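Long-range contacts in tailspike protein (Acinetobacter phage vB_ApiP_P1, PDB 6E1R), which probably recognises and cleaves the surface polysaccharide of its Acinetobacter host, as a trimeric tailspike with hydrolase activity: residues T80-G85 against V112-L117; G241-R246 against D270-Q275; V345-N350 against G365-A370; K432-K437 against V545-N550. All coordinates share one frame; numbering follows the deposited sequence.

Overall arrangement
The four contacts follow one another along the chain; none nests or crosses. Interaction 1, at the N-terminal end of the parallel beta-helix, closes the loop that carries helix 94-106. Interaction 2 joins a surface loop to the corner after strand 267-270, closing the coil from 246 to 270. Interaction 3, about 28 Å away between centres, joins two successive coils and closes the short stretch from 350 to 365. Interaction 4 closes the longest loop, from 437 to 545. It ties the entry strand of the C-terminal antiparallel sheet to its last long strand. Interactions 1 and 4 lie about 78 Å apart between centres. Interactions 2 and 4 also meet the second subunit.

Interaction 1: residues T80-G85 against V112-L117; sequences TVSACG and VVDFDL
S82 and D114 join the chain just past the ends of strands 79-80 and 111-113, at the start of the parallel beta-helix, where helix 94-106 is inserted between them. S82 OG donates to OD2 of D114 at 2.7 Å. It meets the syn side of that oxygen, 29° out of the carboxylate plane. CG of D114 sits between its backbone N and carbonyl carbon (chi1 46°), which brings CG within 3.2 Å of S82 OG. The same OG lies at the edge of the F115 ring, near its plane.

The backbone is paired as well. T80 and V112 form a parallel bridge, and V81 N donates to V112 O at 3.1 Å. T80 CA makes a CA-H...O contact with that same carbonyl oxygen, so two groups share it. Within 80-85, A83 N is taken by T80 OG1 at 3.2 Å, an ST motif, with only a weak bond to T80 O. On the other strand, the carbonyl of V113 is met by NE of R142. R142 also makes a salt bridge to D116.

V81 fills the apolar part of the contact. Its CG1 reaches CG2 of V113 at 3.8 Å. Its other methyl meets L117 tip to tip and also lies obliquely near the F115 ring. The rest of the F115 environment includes H93, which packs edge-to-face with it. L117 touches L97 of helix 94-106, so the start of strand 117-119 packs against the inserted helix. CD2 of L117 lies 3.5 Å above one face of the F115 ring, offset toward the rim.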
loop_
_atom_site.group_PDB
_atom_site.type_symbol
_atom_site.label_atom_id
_atom_site.label_comp_id
_atom_site.label_asym_id
_atom_site.label_seq_id
_atom_site.Cartn_x
_atom_site.Cartn_y
_atom_site.Cartn_z
ATOM N N THR A 80 4.651 -23.383 -31.211
ATOM C CA THR A 80 4.737 -24.326 -30.107
ATOM C C THR A 80 6.115 -24.971 -30.095
ATOM O O THR A 80 6.770 -25.088 -31.136
ATOM C CB THR A 80 3.662 -25.421 -30.203
ATOM O OG1 THR A 80 3.869 -26.199 -31.390
ATOM C CG2 THR A 80 2.274 -24.804 -30.253
ATOM N N VAL A 81 6.555 -25.382 -28.902
ATOM C CA VAL A 81 7.849 -26.051 -28.791
ATOM C C VAL A 81 7.820 -27.388 -29.523
ATOM O O VAL A 81 8.858 -27.867 -29.995
ATOM C CB VAL A 81 8.265 -26.216 -27.312
ATOM C CG1 VAL A 81 7.866 -24.994 -26.500
ATOM C CG2 VAL A 81 7.680 -27.486 -26.706
ATOM N N SER A 82 6.642 -28.009 -29.636
ATOM C CA SER A 82 6.533 -29.250 -30.394
ATOM C C SER A 82 6.832 -29.027 -31.867
ATOM O O SER A 82 7.394 -29.906 -32.527
ATOM C CB SER A 82 5.135 -29.850 -30.233
ATOM O OG SER A 82 4.881 -30.208 -28.888
ATOM N N ALA A 83 6.472 -27.858 -32.397
ATOM C CA ALA A 83 6.790 -27.516 -33.776
ATOM C C ALA A 83 8.263 -27.193 -33.988
ATOM O O ALA A 83 8.658 -26.922 -35.127
ATOM C CB ALA A 83 5.930 -26.334 -34.229
ATOM N N CYS A 84 9.082 -27.210 -32.937
ATOM C CA CYS A 84 10.508 -26.939 -33.056
ATOM C C CYS A 84 11.368 -28.170 -32.790
ATOM O O CYS A 84 12.584 -28.036 -32.619
ATOM C CB CYS A 84 10.912 -25.802 -32.114
ATOM S SG CYS A 84 10.066 -24.237 -32.437
ATOM N N GLY A 85 10.772 -29.357 -32.747
ATOM C CA GLY A 85 11.519 -30.582 -32.560
ATOM C C GLY A 85 11.375 -31.249 -31.208
ATOM O O GLY A 85 12.088 -32.224 -30.944
ATOM N N VAL A 112 4.783 -21.098 -26.946
ATOM C CA VAL A 112 3.839 -21.847 -26.126
ATOM C C VAL A 112 4.404 -23.239 -25.893
ATOM O O VAL A 112 4.781 -23.931 -26.847
ATOM C CB VAL A 112 2.451 -21.928 -26.788
ATOM C CG1 VAL A 112 1.542 -22.861 -26.003
ATOM C CG2 VAL A 112 1.835 -20.543 -26.900
ATOM N N VAL A 113 4.452 -23.650 -24.632
ATOM C CA VAL A 113 4.890 -24.986 -24.251
ATOM C C VAL A 113 3.635 -25.834 -24.091
ATOM O O VAL A 113 2.841 -25.619 -23.169
ATOM C CB VAL A 113 5.725 -24.967 -22.964
ATOM C CG1 VAL A 113 6.368 -26.324 -22.727
ATOM C CG2 VAL A 113 6.780 -23.877 -23.035
ATOM N N ASP A 114 3.453 -26.800 -24.988
ATOM C CA ASP A 114 2.227 -27.582 -25.049
ATOM C C ASP A 114 2.331 -28.935 -24.357
ATOM O O ASP A 114 1.306 -29.607 -24.196
ATOM C CB ASP A 114 1.795 -27.764 -26.510
ATOM C CG ASP A 114 2.943 -28.158 -27.412
ATOM O OD1 ASP A 114 4.108 -27.896 -27.042
ATOM O OD2 ASP A 114 2.680 -28.711 -28.502
ATOM N N PHE A 115 3.529 -29.354 -23.954
ATOM C CA PHE A 115 3.678 -30.531 -23.109
ATOM C C PHE A 115 4.900 -30.336 -22.224
ATOM O O PHE A 115 5.781 -29.524 -22.520
ATOM C CB PHE A 115 3.786 -31.822 -23.934
ATOM C CG PHE A 115 5.107 -32.000 -24.629
ATOM C CD1 PHE A 115 5.345 -31.406 -25.857
ATOM C CD2 PHE A 115 6.102 -32.782 -24.065
ATOM C CE1 PHE A 115 6.556 -31.576 -26.502
ATOM C CE2 PHE A 115 7.315 -32.954 -24.703
ATOM C CZ PHE A 115 7.542 -32.352 -25.925
ATOM N N ASP A 116 4.946 -31.094 -21.130
ATOM C CA ASP A 116 6.001 -30.911 -20.141
ATOM C C ASP A 116 7.349 -31.304 -20.728
ATOM O O ASP A 116 7.506 -32.397 -21.282
ATOM C CB ASP A 116 5.705 -31.728 -18.884
ATOM C CG ASP A 116 4.441 -31.273 -18.176
ATOM O OD1 ASP A 116 4.045 -30.101 -18.357
ATOM O OD2 ASP A 116 3.844 -32.085 -17.438
ATOM N N LEU A 117 8.325 -30.413 -20.596
ATOM C CA LEU A 117 9.651 -30.617 -21.155
ATOM C C LEU A 117 10.624 -31.093 -20.085
ATOM O O LEU A 117 10.470 -30.798 -18.896
ATOM C CB LEU A 117 10.171 -29.327 -21.791
ATOM C CG LEU A 117 9.312 -28.740 -22.914
ATOM C CD1 LEU A 117 9.978 -27.515 -23.516
ATOM C CD2 LEU A 117 9.040 -29.785 -23.980
#

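Interaction 2: residues G241-R246 against D270-Q275; sequences GVVGTR and DSYGTQ
G241 N donates to OD1 of D270 at 2.9 Å, with an N-H...O angle of 160°. The oxygen uses its syn lone pair, on the side of OD2. CG of D270 lies between its backbone N and carbonyl carbon (chi1 59°), and the end of the side chain comes nearer to the loop than its base. S271 points toward the same loop. Its OG lies 3.1 Å from G241 O, above the first peptide of 241-246.

V243 makes the apolar side of the contact. Its CG2 rests on S271, 3.7 Å from CA. The same methyl lies at the edge of the Y272 ring, 4.3 Å from CD1.

The loop leaves strand 235-239 of the parallel beta-helix, and 270-275 is a corner of the following coil. S271 and Y272 both have positive phi, and this turns the chain from strand 267-270 into strand 273-278. G273 N bonds to D270 O at 3.2 Å across the corner. The loop is held by two backbone bonds between V242 and R246, one in each direction. The first runs from V242 N to R246 O, and the second from R246 N to V242 O. E247 accepts from G244 N at the loop tip.

Further out, Y272 OH is bonded to N323 N, and Y272 O to S298 OG. Both partners lie on later parts of the chain. After the corner the chain reaches the trimer interface. There T274 OG1 bonds to Y307 OH of the second subunit, and Q275 NE2 to G336 O of the same subunit.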
loop_
_atom_site.group_PDB
_atom_site.type_symbol
_atom_site.label_atom_id
_atom_site.label_comp_id
_atom_site.label_asym_id
_atom_site.label_seq_id
_atom_site.Cartn_x
_atom_site.Cartn_y
_atom_site.Cartn_z
ATOM N N GLY A 241 24.612 -9.457 -7.440
ATOM C CA GLY A 241 25.047 -8.532 -8.465
ATOM C C GLY A 241 26.411 -7.930 -8.205
ATOM O O GLY A 241 27.222 -8.496 -7.465
ATOM N N VAL A 242 26.667 -6.774 -8.814
ATOM C CA VAL A 242 27.911 -6.031 -8.646
ATOM C C VAL A 242 27.553 -4.628 -8.174
ATOM O O VAL A 242 26.656 -3.990 -8.738
ATOM C CB VAL A 242 28.722 -5.983 -9.954
ATOM C CG1 VAL A 242 29.990 -5.166 -9.775
ATOM C CG2 VAL A 242 29.047 -7.391 -10.434
ATOM N N VAL A 243 28.254 -4.148 -7.145
ATOM C CA VAL A 243 27.952 -2.833 -6.595
ATOM C C VAL A 243 28.228 -1.766 -7.642
ATOM O O VAL A 243 29.283 -1.762 -8.289
ATOM C CB VAL A 243 28.766 -2.585 -5.316
ATOM C CG1 VAL A 243 28.597 -1.145 -4.847
ATOM C CG2 VAL A 243 28.350 -3.555 -4.223
ATOM N N GLY A 244 27.273 -0.859 -7.817
ATOM C CA GLY A 244 27.423 0.291 -8.693
ATOM C C GLY A 244 26.938 0.128 -10.117
ATOM O O GLY A 244 26.382 1.065 -10.695
ATOM N N THR A 245 27.140 -1.048 -10.701
ATOM C CA THR A 245 26.824 -1.277 -12.104
ATOM C C THR A 245 25.688 -2.259 -12.320
ATOM O O THR A 245 24.895 -2.076 -13.244
ATOM C CB THR A 245 28.059 -1.784 -12.852
ATOM O OG1 THR A 245 28.558 -2.964 -12.210
ATOM C CG2 THR A 245 29.145 -0.717 -12.862
ATOM N N ARG A 246 25.587 -3.304 -11.500
ATOM C CA ARG A 246 24.556 -4.323 -11.701
ATOM C C ARG A 246 24.014 -4.701 -10.325
ATOM O O ARG A 246 24.513 -5.627 -9.681
ATOM C CB ARG A 246 25.135 -5.519 -12.443
ATOM C CG ARG A 246 25.371 -5.206 -13.907
ATOM C CD ARG A 246 26.166 -6.279 -14.621
ATOM N NE ARG A 246 26.940 -5.724 -15.737
ATOM C CZ ARG A 246 26.428 -5.148 -16.822
ATOM N NH1 ARG A 246 25.116 -5.030 -16.971
ATOM N NH2 ARG A 246 27.237 -4.676 -17.763
ATOM N N ASP A 270 22.158 -8.894 -2.711
ATOM C CA ASP A 270 23.278 -8.120 -2.188
ATOM C C ASP A 270 23.453 -6.852 -3.022
ATOM O O ASP A 270 22.532 -6.388 -3.708
ATOM C CB ASP A 270 24.550 -8.980 -2.164
ATOM C CG ASP A 270 24.936 -9.500 -3.542
ATOM O OD1 ASP A 270 24.241 -9.178 -4.528
ATOM O OD2 ASP A 270 25.942 -10.235 -3.638
ATOM N N SER A 271 24.656 -6.278 -2.959
ATOM C CA SER A 271 25.050 -5.104 -3.737
ATOM C C SER A 271 24.183 -3.885 -3.438
ATOM O O SER A 271 24.089 -2.974 -4.269
ATOM C CB SER A 271 25.037 -5.405 -5.240
ATOM O OG SER A 271 25.880 -6.503 -5.541
ATOM N N TYR A 272 23.555 -3.853 -2.261
ATOM C CA TYR A 272 22.687 -2.747 -1.853
ATOM C C TYR A 272 21.541 -2.552 -2.844
ATOM O O TYR A 272 21.197 -1.427 -3.214
ATOM C CB TYR A 272 23.486 -1.455 -1.664
ATOM C CG TYR A 272 24.623 -1.601 -0.679
ATOM C CD1 TYR A 272 25.896 -1.959 -1.106
ATOM C CD2 TYR A 272 24.422 -1.395 0.680
ATOM C CE1 TYR A 272 26.937 -2.101 -0.209
ATOM C CE2 TYR A 272 25.460 -1.533 1.586
ATOM C CZ TYR A 272 26.714 -1.887 1.135
ATOM O OH TYR A 272 27.751 -2.028 2.029
ATOM N N GLY A 273 20.950 -3.664 -3.278
ATOM C CA GLY A 273 19.823 -3.583 -4.188
ATOM C C GLY A 273 18.631 -2.899 -3.548
ATOM O O GLY A 273 18.386 -3.017 -2.347
ATOM N N THR A 274 17.869 -2.190 -4.375
ATOM C CA THR A 274 16.830 -1.290 -3.901
ATOM C C THR A 274 15.442 -1.766 -4.314
ATOM O O THR A 274 15.266 -2.406 -5.354
ATOM C CB THR A 274 17.056 0.130 -4.434
ATOM O OG1 THR A 274 17.091 0.106 -5.867
ATOM C CG2 THR A 274 18.367 0.689 -3.918
ATOM N N GLN A 275 14.461 -1.445 -3.469
ATOM C CA GLN A 275 13.036 -1.567 -3.778
ATOM C C GLN A 275 12.639 -3.026 -4.032
ATOM O O GLN A 275 12.371 -3.454 -5.156
ATOM C CB GLN A 275 12.665 -0.668 -4.964
ATOM C CG GLN A 275 12.849 0.816 -4.685
ATOM C CD GLN A 275 11.819 1.362 -3.718
ATOM O OE1 GLN A 275 10.631 1.052 -3.819
ATOM N NE2 GLN A 275 12.268 2.181 -2.772
#

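Interaction 3: residues V345-N350 against G365-A370; sequences VAIGKN and GQLISA
V345 O, A346 and I347 N grip A370 in a parallel bridge, with A346 and A370 in register and their CA atoms 4.4 Å apart. This is the pairing of successive coils in a parallel beta-helix, here between strand 346-350 and the chain that runs on from strand 364-367. A370 takes part with both its backbone polar atoms. Its N donates to V345 O at 2.7 Å. Its O accepts from I347 N at 3.3 Å. In both bonds the donor lies above the plane of the carbonyl, by 42° and 36° in that order. A CA-H...O contact from A346 adds to the second oxygen.

The side chains of A346 and A370 lie on the same face of the sheet. Their CB atoms come within van der Waals range. E373, on the strand that follows A370, also touches A346, and A370 also touches N380 and S400.

S369 points toward 345-350, and its CB packs against V345 O at 3.3 Å. I347 turns its end toward L367. CG1 is anti to the carbonyl carbon, and the two side chains cross at about a right angle.

The corner at I347 and G348 carries the chain on to the next face of the helix. I347 also touches V317 of the preceding coil, while L367 meets F393 of the following one. Between them, the touching methyls are CD1 of I347 and CD2 of L367, 4.1 Å apart.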
loop_
_atom_site.group_PDB
_atom_site.type_symbol
_atom_site.label_atom_id
_atom_site.label_comp_id
_atom_site.label_asym_id
_atom_site.label_seq_id
_atom_site.Cartn_x
_atom_site.Cartn_y
_atom_site.Cartn_z
ATOM N N VAL A 345 13.711 -15.639 17.321
ATOM C CA VAL A 345 14.557 -14.740 18.101
ATOM C C VAL A 345 14.043 -13.308 18.011
ATOM O O VAL A 345 13.713 -12.692 19.030
ATOM C CB VAL A 345 16.025 -14.825 17.641
ATOM C CG1 VAL A 345 16.901 -13.929 18.500
ATOM C CG2 VAL A 345 16.514 -16.263 17.700
ATOM N N ALA A 346 13.970 -12.769 16.796
ATOM C CA ALA A 346 13.500 -11.405 16.594
ATOM C C ALA A 346 13.046 -11.252 15.150
ATOM O O ALA A 346 13.670 -11.800 14.242
ATOM C CB ALA A 346 14.594 -10.381 16.921
ATOM N N ILE A 347 11.957 -10.505 14.946
ATOM C CA ILE A 347 11.448 -10.296 13.593
ATOM C C ILE A 347 12.473 -9.547 12.751
ATOM O O ILE A 347 12.867 -9.998 11.670
ATOM C CB ILE A 347 10.097 -9.559 13.631
ATOM C CG1 ILE A 347 9.046 -10.408 14.348
ATOM C CG2 ILE A 347 9.639 -9.211 12.225
ATOM C CD1 ILE A 347 7.716 -9.710 14.526
ATOM N N GLY A 348 12.927 -8.397 13.239
ATOM C CA GLY A 348 13.935 -7.636 12.531
ATOM C C GLY A 348 15.287 -7.703 13.208
ATOM O O GLY A 348 15.418 -7.339 14.381
ATOM N N LYS A 349 16.301 -8.166 12.484
ATOM C CA LYS A 349 17.664 -8.240 12.994
ATOM C C LYS A 349 18.521 -7.231 12.247
ATOM O O LYS A 349 18.601 -7.269 11.015
ATOM C CB LYS A 349 18.238 -9.648 12.841
ATOM C CG LYS A 349 19.728 -9.742 13.143
ATOM C CD LYS A 349 20.051 -9.274 14.555
ATOM C CE LYS A 349 21.552 -9.280 14.805
ATOM N NZ LYS A 349 21.908 -8.748 16.151
ATOM N N ASN A 350 19.163 -6.340 12.993
ATOM C CA ASN A 350 20.035 -5.324 12.430
ATOM C C ASN A 350 21.488 -5.695 12.684
ATOM O O ASN A 350 21.838 -6.156 13.775
ATOM C CB ASN A 350 19.743 -3.953 13.042
ATOM C CG ASN A 350 18.418 -3.383 12.590
ATOM O OD1 ASN A 350 17.601 -4.081 11.990
ATOM N ND2 ASN A 350 18.195 -2.105 12.881
ATOM N N GLY A 365 -0.944 -11.166 15.736
ATOM C CA GLY A 365 -0.461 -12.522 15.886
ATOM C C GLY A 365 0.078 -12.768 17.282
ATOM O O GLY A 365 -0.143 -11.984 18.205
ATOM N N GLN A 366 0.800 -13.880 17.406
ATOM C CA GLN A 366 1.377 -14.329 18.665
ATOM C C GLN A 366 2.878 -14.508 18.484
ATOM O O GLN A 366 3.330 -15.017 17.454
ATOM C CB GLN A 366 0.728 -15.635 19.134
ATOM C CG GLN A 366 1.359 -16.247 20.371
ATOM C CD GLN A 366 0.678 -17.533 20.795
ATOM O OE1 GLN A 366 1.015 -18.615 20.315
ATOM N NE2 GLN A 366 -0.286 -17.420 21.702
ATOM N N LEU A 367 3.649 -14.093 19.487
ATOM C CA LEU A 367 5.102 -14.042 19.393
ATOM C C LEU A 367 5.752 -15.063 20.317
ATOM O O LEU A 367 5.399 -15.156 21.498
ATOM C CB LEU A 367 5.613 -12.639 19.729
ATOM C CG LEU A 367 5.221 -11.540 18.742
ATOM C CD1 LEU A 367 5.764 -10.194 19.194
ATOM C CD2 LEU A 367 5.713 -11.880 17.346
ATOM N N ILE A 368 6.695 -15.825 19.772
ATOM C CA ILE A 368 7.641 -16.606 20.558
ATOM C C ILE A 368 9.037 -15.993 20.483
ATOM O O ILE A 368 10.032 -16.672 20.731
ATOM C CB ILE A 368 7.664 -18.079 20.118
ATOM C CG1 ILE A 368 7.966 -18.182 18.623
ATOM C CG2 ILE A 368 6.347 -18.761 20.445
ATOM C CD1 ILE A 368 8.195 -19.593 18.148
ATOM N N SER A 369 9.119 -14.711 20.134
ATOM C CA SER A 369 10.389 -14.050 19.879
ATOM C C SER A 369 10.282 -12.595 20.313
ATOM O O SER A 369 9.246 -12.146 20.811
ATOM C CB SER A 369 10.764 -14.146 18.398
ATOM O OG SER A 369 9.873 -13.383 17.602
ATOM N N ALA A 370 11.367 -11.854 20.115
ATOM C CA ALA A 370 11.343 -10.414 20.295
ATOM C C ALA A 370 10.854 -9.744 19.014
ATOM O O ALA A 370 10.707 -10.377 17.967
ATOM C CB ALA A 370 12.726 -9.895 20.687
#

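Interaction 4: residues K432-K437 against V545-N550; sequences KHNYKK and VFTTGN
F546 lays its ring beside that of Y435, and both side chains point the same way. The ring centroids are 5.4 Å apart and the planes are turned by 52°, an oblique pair. CE2 and CZ of F546 meet CD2 of Y435, and CE2 reaches its edge. CD of K432 packs over one face of the Y435 ring, offset toward the rim. The tyrosine hydroxyl is bonded to E544.

The backbones pair antiparallel. K436 and V545 form a hydrogen-bonded pair, with K436 N to V545 O at 3.0 Å and V545 N to K436 O at 2.9 Å. Y435 and F546 form the non-hydrogen-bonded pair next to it. T547 N then donates to N434 O at 3.1 Å.

N434, with positive phi, separates the short strand 432-433 from strand 435-443. Its ND2 donates to T547 O at 3.3 Å, and that oxygen lies in the plane of the amide. Its OD1 takes S430 N of the second subunit. T547 OG1 lies against N434 CB and is bonded to V551 O.

K432 and H433 pair in parallel with a strand of the second subunit, so strand 432-433 carries its sheet across the trimer interface. In its own chain, strand 539-548 sits between strand 435-443 and strand 465-474. V545 packs on V451 of strand 448-455 and on A553 of strand 552-553, which belong to the other antiparallel sheet.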
loop_
_atom_site.group_PDB
_atom_site.type_symbol
_atom_site.label_atom_id
_atom_site.label_comp_id
_atom_site.label_asym_id
_atom_site.label_seq_id
_atom_site.Cartn_x
_atom_site.Cartn_y
_atom_site.Cartn_z
ATOM N N LYS A 432 10.391 14.534 32.997
ATOM C CA LYS A 432 11.678 15.051 32.532
ATOM C C LYS A 432 11.467 16.043 31.385
ATOM O O LYS A 432 11.928 15.862 30.258
ATOM C CB LYS A 432 12.591 13.901 32.123
ATOM C CG LYS A 432 13.015 13.022 33.287
ATOM C CD LYS A 432 14.050 11.991 32.871
ATOM C CE LYS A 432 14.405 11.084 34.037
ATOM N NZ LYS A 432 15.445 10.081 33.677
ATOM N N HIS A 433 10.741 17.113 31.705
ATOM C CA HIS A 433 10.433 18.182 30.764
ATOM C C HIS A 433 11.438 19.311 30.958
ATOM O O HIS A 433 11.556 19.853 32.063
ATOM C CB HIS A 433 9.004 18.684 30.971
ATOM C CG HIS A 433 8.647 19.871 30.131
ATOM N ND1 HIS A 433 7.658 20.762 30.487
ATOM C CD2 HIS A 433 9.138 20.309 28.947
ATOM C CE1 HIS A 433 7.559 21.701 29.564
ATOM N NE2 HIS A 433 8.447 21.450 28.618
ATOM N N ASN A 434 12.149 19.667 29.885
ATOM C CA ASN A 434 13.229 20.655 29.946
ATOM C C ASN A 434 14.222 20.282 31.044
ATOM O O ASN A 434 14.613 21.099 31.880
ATOM C CB ASN A 434 12.678 22.068 30.147
ATOM C CG ASN A 434 11.743 22.493 29.029
ATOM O OD1 ASN A 434 11.803 21.967 27.918
ATOM N ND2 ASN A 434 10.873 23.455 29.320
ATOM N N TYR A 435 14.635 19.019 31.022
ATOM C CA TYR A 435 15.351 18.375 32.111
ATOM C C TYR A 435 16.814 18.190 31.739
ATOM O O TYR A 435 17.139 17.886 30.587
ATOM C CB TYR A 435 14.687 17.030 32.436
ATOM C CG TYR A 435 15.547 15.978 33.104
ATOM C CD1 TYR A 435 16.328 15.106 32.352
ATOM C CD2 TYR A 435 15.538 15.819 34.482
ATOM C CE1 TYR A 435 17.096 14.132 32.955
ATOM C CE2 TYR A 435 16.303 14.844 35.095
ATOM C CZ TYR A 435 17.079 14.004 34.326
ATOM O OH TYR A 435 17.844 13.031 34.927
ATOM N N LYS A 436 17.697 18.377 32.718
ATOM C CA LYS A 436 19.121 18.153 32.522
ATOM C C LYS A 436 19.711 17.499 33.760
ATOM O O LYS A 436 19.358 17.852 34.889
ATOM C CB LYS A 436 19.873 19.454 32.217
ATOM C CG LYS A 436 21.277 19.215 31.686
ATOM C CD LYS A 436 22.258 20.263 32.164
ATOM C CE LYS A 436 23.667 19.946 31.687
ATOM N NZ LYS A 436 24.128 18.614 32.167
ATOM N N LYS A 437 20.609 16.546 33.535
ATOM C CA LYS A 437 21.291 15.811 34.591
ATOM C C LYS A 437 22.779 16.108 34.532
ATOM O O LYS A 437 23.389 16.036 33.459
ATOM C CB LYS A 437 21.059 14.303 34.434
ATOM C CG LYS A 437 21.749 13.420 35.466
ATOM C CD LYS A 437 20.990 13.347 36.768
ATOM C CE LYS A 437 21.419 12.139 37.585
ATOM N NZ LYS A 437 21.156 10.866 36.858
ATOM N N VAL A 545 18.013 19.493 36.879
ATOM C CA VAL A 545 17.450 20.822 36.679
ATOM C C VAL A 545 16.235 20.713 35.768
ATOM O O VAL A 545 16.269 20.014 34.748
ATOM C CB VAL A 545 18.496 21.791 36.092
ATOM C CG1 VAL A 545 17.925 23.197 35.984
ATOM C CG2 VAL A 545 19.757 21.789 36.944
ATOM N N PHE A 546 15.164 21.411 36.138
ATOM C CA PHE A 546 13.933 21.482 35.356
ATOM C C PHE A 546 13.645 22.956 35.103
ATOM O O PHE A 546 13.359 23.704 36.043
ATOM C CB PHE A 546 12.764 20.817 36.088
ATOM C CG PHE A 546 13.025 19.395 36.502
ATOM C CD1 PHE A 546 13.734 19.113 37.660
ATOM C CD2 PHE A 546 12.550 18.339 35.741
ATOM C CE1 PHE A 546 13.971 17.806 38.046
ATOM C CE2 PHE A 546 12.783 17.028 36.123
ATOM C CZ PHE A 546 13.495 16.762 37.276
ATOM N N THR A 547 13.711 23.372 33.842
ATOM C CA THR A 547 13.602 24.779 33.495
ATOM C C THR A 547 12.210 25.104 32.968
ATOM O O THR A 547 11.499 24.238 32.450
ATOM C CB THR A 547 14.651 25.175 32.451
ATOM O OG1 THR A 547 14.236 24.723 31.156
ATOM C CG2 THR A 547 15.998 24.557 32.790
ATOM N N THR A 548 11.828 26.370 33.115
ATOM C CA THR A 548 10.553 26.881 32.635
ATOM C C THR A 548 10.763 28.307 32.151
ATOM O O THR A 548 11.480 29.084 32.788
ATOM C CB THR A 548 9.478 26.850 33.733
ATOM O OG1 THR A 548 9.369 25.524 34.265
ATOM C CG2 THR A 548 8.127 27.279 33.180
ATOM N N GLY A 549 10.144 28.647 31.025
ATOM C CA GLY A 549 10.252 29.992 30.500
ATOM C C GLY A 549 11.341 30.144 29.459
ATOM O O GLY A 549 11.671 29.187 28.752
ATOM N N ASN A 550 11.906 31.344 29.353
ATOM C CA ASN A 550 12.922 31.645 28.344
ATOM C C ASN A 550 14.331 31.317 28.831
ATOM O O ASN A 550 15.226 32.159 28.792
ATOM C CB ASN A 550 12.817 33.108 27.934
ATOM C CG ASN A 550 11.513 33.421 27.231
ATOM O OD1 ASN A 550 10.782 34.324 27.633
ATOM N ND2 ASN A 550 11.215 32.675 26.172
#